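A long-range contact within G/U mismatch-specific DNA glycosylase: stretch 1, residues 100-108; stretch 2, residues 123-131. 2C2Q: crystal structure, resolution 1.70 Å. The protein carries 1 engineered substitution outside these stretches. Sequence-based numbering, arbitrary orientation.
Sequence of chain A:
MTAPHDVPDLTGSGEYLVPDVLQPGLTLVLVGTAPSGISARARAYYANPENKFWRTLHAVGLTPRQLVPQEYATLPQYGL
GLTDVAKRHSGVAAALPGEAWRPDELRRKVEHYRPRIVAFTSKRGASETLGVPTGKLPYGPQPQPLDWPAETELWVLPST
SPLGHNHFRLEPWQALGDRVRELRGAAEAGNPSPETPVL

Stretch 1 100-108: AWRPDELRR
Stretch 2 (123-131) KRGASETLG

A tryptophan ring lying against an ion pair is the most unusual feature of this contact, and it illustrates how a salt-bridged pair can still offer a packing surface to an aromatic ring. In the helix 123-130, Arg 124 and Glu 128 stand one turn apart and form a salt bridge in which OE2 of Glu 128 accepts hydrogen bonds from NE (2.8 Å) and NH2 (2.9 Å) of Arg 124. Arg 124 reaches this position with chi1 t, chi2 p and chi3 t; Glu 128 folds back with chi1 and chi2 both m. The pairing satisfies charge within the helix and leaves methylene and guanidinium surface for Trp 101. With chi1 m and chi2 100°, the indole sets one face against Glu 128, whose CG lies 3.7 Å from the centroid of the six-membered ring of Trp 101, 18° off its normal, in a CH-pi contact. CZ2 of Trp 101 lies over one face of the Arg 124 guanidinium, 3.6 Å from NH2 of Arg 124.

Trp 101 is extended (phi/psi -83/120) and leads through the N-cap residue Arg 102 (-128/63) into a helix that starts at Pro 103 and continues past Arg 108. Proline suits this first turn, where its lack of an amide hydrogen costs no helical bond. The Arg 102 side chain, m at chi1 to chi3, does not touch the other stretch; its NH2 forms a salt bridge with OD2 of Asp 104 (2.7 Å). The two helices cross nearly at right angles (-86°), their axes 10.0 Å apart at closest approach. The nearest CA atoms are those of Pro 103 and Thr 129, 5.0 Å apart.

CB of Pro 103 is 3.7 Å from CA of Thr 129, and CG of Pro 103 is 3.6 Å from O of Glu 128. Thr 129, buried and with chi1 m, points CA-to-CB sideways; its OG1 donates to O of Gly 125 (3.1 Å), so the hydroxyl is satisfied within its own helix while CD2 of Leu 106 (chi1 t, chi2 p) packs 3.7 Å from OG1 of Thr 129.

One hydrogen bond joins the stretches. Arg 107, with chi1 m and chi2 and chi3 t, extends so that NH2 donates to O of Thr 129 at 3.2 Å and 164°, the acceptor lying near the guanidinium plane. The helix of Thr 129 ends just beyond, at Leu 130, and Gly 131 has positive phi (71/18), which favours glycine. Altogether 406 Å² is buried, both sides summed.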

# COMPACT_ATOMS: atom_id res chain seq x y z
N ALA A 100 -0.88 -16.01 7.68
CA ALA A 100 -0.27 -15.13 6.68
C ALA A 100 -0.28 -13.63 7.07
O ALA A 100 0.66 -12.91 6.71
CB ALA A 100 -1.01 -15.29 5.31
N TRP A 101 -1.31 -13.20 7.76
CA TRP A 101 -1.56 -11.79 8.03
C TRP A 101 -0.74 -11.34 9.23
O TRP A 101 -0.94 -11.87 10.34
CB TRP A 101 -3.03 -11.58 8.37
CG TRP A 101 -3.98 -12.13 7.39
CD1 TRP A 101 -4.69 -13.31 7.46
CD2 TRP A 101 -4.35 -11.52 6.14
NE1 TRP A 101 -5.47 -13.47 6.34
CE2 TRP A 101 -5.29 -12.39 5.50
CE3 TRP A 101 -3.98 -10.34 5.48
CZ2 TRP A 101 -5.87 -12.10 4.27
CZ3 TRP A 101 -4.59 -10.04 4.23
CH2 TRP A 101 -5.50 -10.93 3.64
N ARG A 102 0.13 -10.34 9.02
CA ARG A 102 0.98 -9.81 10.10
C ARG A 102 0.90 -8.28 10.26
O ARG A 102 1.91 -7.58 10.04
CB ARG A 102 2.45 -10.30 9.99
CG ARG A 102 2.61 -11.84 9.95
CD ARG A 102 2.18 -12.50 11.28
NE ARG A 102 2.93 -11.85 12.37
CZ ARG A 102 4.19 -12.19 12.73
NH1 ARG A 102 4.82 -13.20 12.12
NH2 ARG A 102 4.82 -11.50 13.67
N PRO A 103 -0.29 -7.75 10.60
CA PRO A 103 -0.50 -6.32 10.79
C PRO A 103 0.42 -5.76 11.92
O PRO A 103 0.69 -4.56 11.96
CB PRO A 103 -1.99 -6.20 11.17
CG PRO A 103 -2.41 -7.56 11.66
CD PRO A 103 -1.50 -8.54 10.94
N ASP A 104 0.88 -6.66 12.80
CA ASP A 104 1.80 -6.36 13.88
C ASP A 104 3.16 -5.97 13.33
O ASP A 104 3.67 -4.92 13.68
CB ASP A 104 1.88 -7.53 14.88
CG ASP A 104 2.35 -8.85 14.24
OD1 ASP A 104 1.77 -9.25 13.18
OD2 ASP A 104 3.28 -9.55 14.71
N GLU A 105 3.70 -6.77 12.40
CA GLU A 105 4.93 -6.40 11.67
C GLU A 105 4.76 -5.12 10.86
O GLU A 105 5.68 -4.31 10.78
CB GLU A 105 5.40 -7.55 10.79
CG GLU A 105 5.93 -8.74 11.59
CD GLU A 105 6.54 -9.81 10.73
OE1 GLU A 105 6.02 -10.09 9.61
OE2 GLU A 105 7.54 -10.40 11.18
N LEU A 106 3.58 -4.92 10.26
CA LEU A 106 3.31 -3.68 9.54
C LEU A 106 3.41 -2.50 10.52
O LEU A 106 4.03 -1.51 10.24
CB LEU A 106 1.90 -3.70 8.92
CG LEU A 106 1.35 -2.42 8.28
CD1 LEU A 106 2.32 -1.89 7.21
CD2 LEU A 106 -0.04 -2.76 7.70
N ARG A 107 2.74 -2.64 11.66
CA ARG A 107 2.69 -1.54 12.62
C ARG A 107 4.07 -1.18 13.11
O ARG A 107 4.38 -0.00 13.21
CB ARG A 107 1.76 -1.89 13.75
CG ARG A 107 0.28 -1.61 13.44
CD ARG A 107 -0.65 -2.14 14.58
NE ARG A 107 -2.09 -2.01 14.30
CZ ARG A 107 -2.81 -0.90 14.46
NH1 ARG A 107 -2.25 0.23 14.89
NH2 ARG A 107 -4.12 -0.91 14.17
N ARG A 108 4.92 -2.17 13.35
CA ARG A 108 6.32 -1.90 13.73
C ARG A 108 7.11 -1.13 12.68
O ARG A 108 7.88 -0.23 13.00
CB ARG A 108 7.06 -3.18 14.06
CG ARG A 108 6.55 -3.83 15.32
CD ARG A 108 6.95 -5.33 15.50
NE ARG A 108 8.39 -5.58 15.40
CZ ARG A 108 8.95 -6.44 14.55
NH1 ARG A 108 8.18 -7.13 13.70
NH2 ARG A 108 10.28 -6.60 14.53
N LYS A 123 -9.96 -2.49 1.00
CA LYS A 123 -10.59 -2.69 2.30
C LYS A 123 -10.08 -3.86 3.13
O LYS A 123 -9.87 -3.71 4.33
CB LYS A 123 -12.10 -2.80 2.10
CG LYS A 123 -12.67 -1.53 1.56
CD LYS A 123 -14.11 -1.42 2.09
CE LYS A 123 -14.78 -0.22 1.48
NZ LYS A 123 -16.19 -0.15 2.02
N ARG A 124 -9.84 -5.03 2.51
CA ARG A 124 -9.40 -6.18 3.24
C ARG A 124 -8.10 -6.00 4.02
O ARG A 124 -8.00 -6.42 5.18
CB ARG A 124 -9.24 -7.36 2.26
CG ARG A 124 -8.85 -8.68 2.97
CD ARG A 124 -9.88 -9.12 4.03
NE ARG A 124 -9.46 -10.34 4.78
CZ ARG A 124 -9.76 -11.61 4.44
NH1 ARG A 124 -10.42 -11.87 3.32
NH2 ARG A 124 -9.35 -12.62 5.21
N GLY A 125 -7.10 -5.41 3.39
CA GLY A 125 -5.86 -5.10 4.09
C GLY A 125 -6.12 -4.17 5.27
O GLY A 125 -5.61 -4.42 6.36
N ALA A 126 -6.92 -3.12 5.06
CA ALA A 126 -7.23 -2.15 6.11
C ALA A 126 -7.98 -2.88 7.26
O ALA A 126 -7.66 -2.72 8.43
CB ALA A 126 -8.06 -0.98 5.56
N SER A 127 -8.91 -3.75 6.88
CA SER A 127 -9.74 -4.50 7.84
C SER A 127 -8.91 -5.48 8.67
O SER A 127 -9.08 -5.53 9.88
CB SER A 127 -10.93 -5.19 7.13
OG SER A 127 -11.51 -6.20 7.96
N GLU A 128 -7.95 -6.17 8.05
CA GLU A 128 -7.03 -7.07 8.80
C GLU A 128 -6.19 -6.27 9.81
O GLU A 128 -5.88 -6.79 10.88
CB GLU A 128 -6.12 -7.85 7.87
CG GLU A 128 -6.82 -8.93 7.04
CD GLU A 128 -7.43 -10.10 7.85
OE1 GLU A 128 -7.03 -10.31 9.01
OE2 GLU A 128 -8.32 -10.84 7.30
N THR A 129 -5.85 -5.03 9.48
CA THR A 129 -5.00 -4.15 10.32
C THR A 129 -5.76 -3.40 11.40
O THR A 129 -5.33 -3.37 12.55
CB THR A 129 -4.21 -3.17 9.41
OG1 THR A 129 -3.43 -3.94 8.48
CG2 THR A 129 -3.16 -2.30 10.22
N LEU A 130 -6.90 -2.81 11.03
CA LEU A 130 -7.63 -1.89 11.89
C LEU A 130 -8.64 -2.61 12.78
O LEU A 130 -9.15 -2.01 13.73
CB LEU A 130 -8.31 -0.77 11.07
CG LEU A 130 -7.42 0.14 10.21
CD1 LEU A 130 -8.24 1.04 9.28
CD2 LEU A 130 -6.47 0.97 11.07
N GLY A 131 -8.90 -3.89 12.48
CA GLY A 131 -9.85 -4.71 13.24
C GLY A 131 -11.31 -4.32 13.04
O GLY A 131 -12.17 -4.67 13.86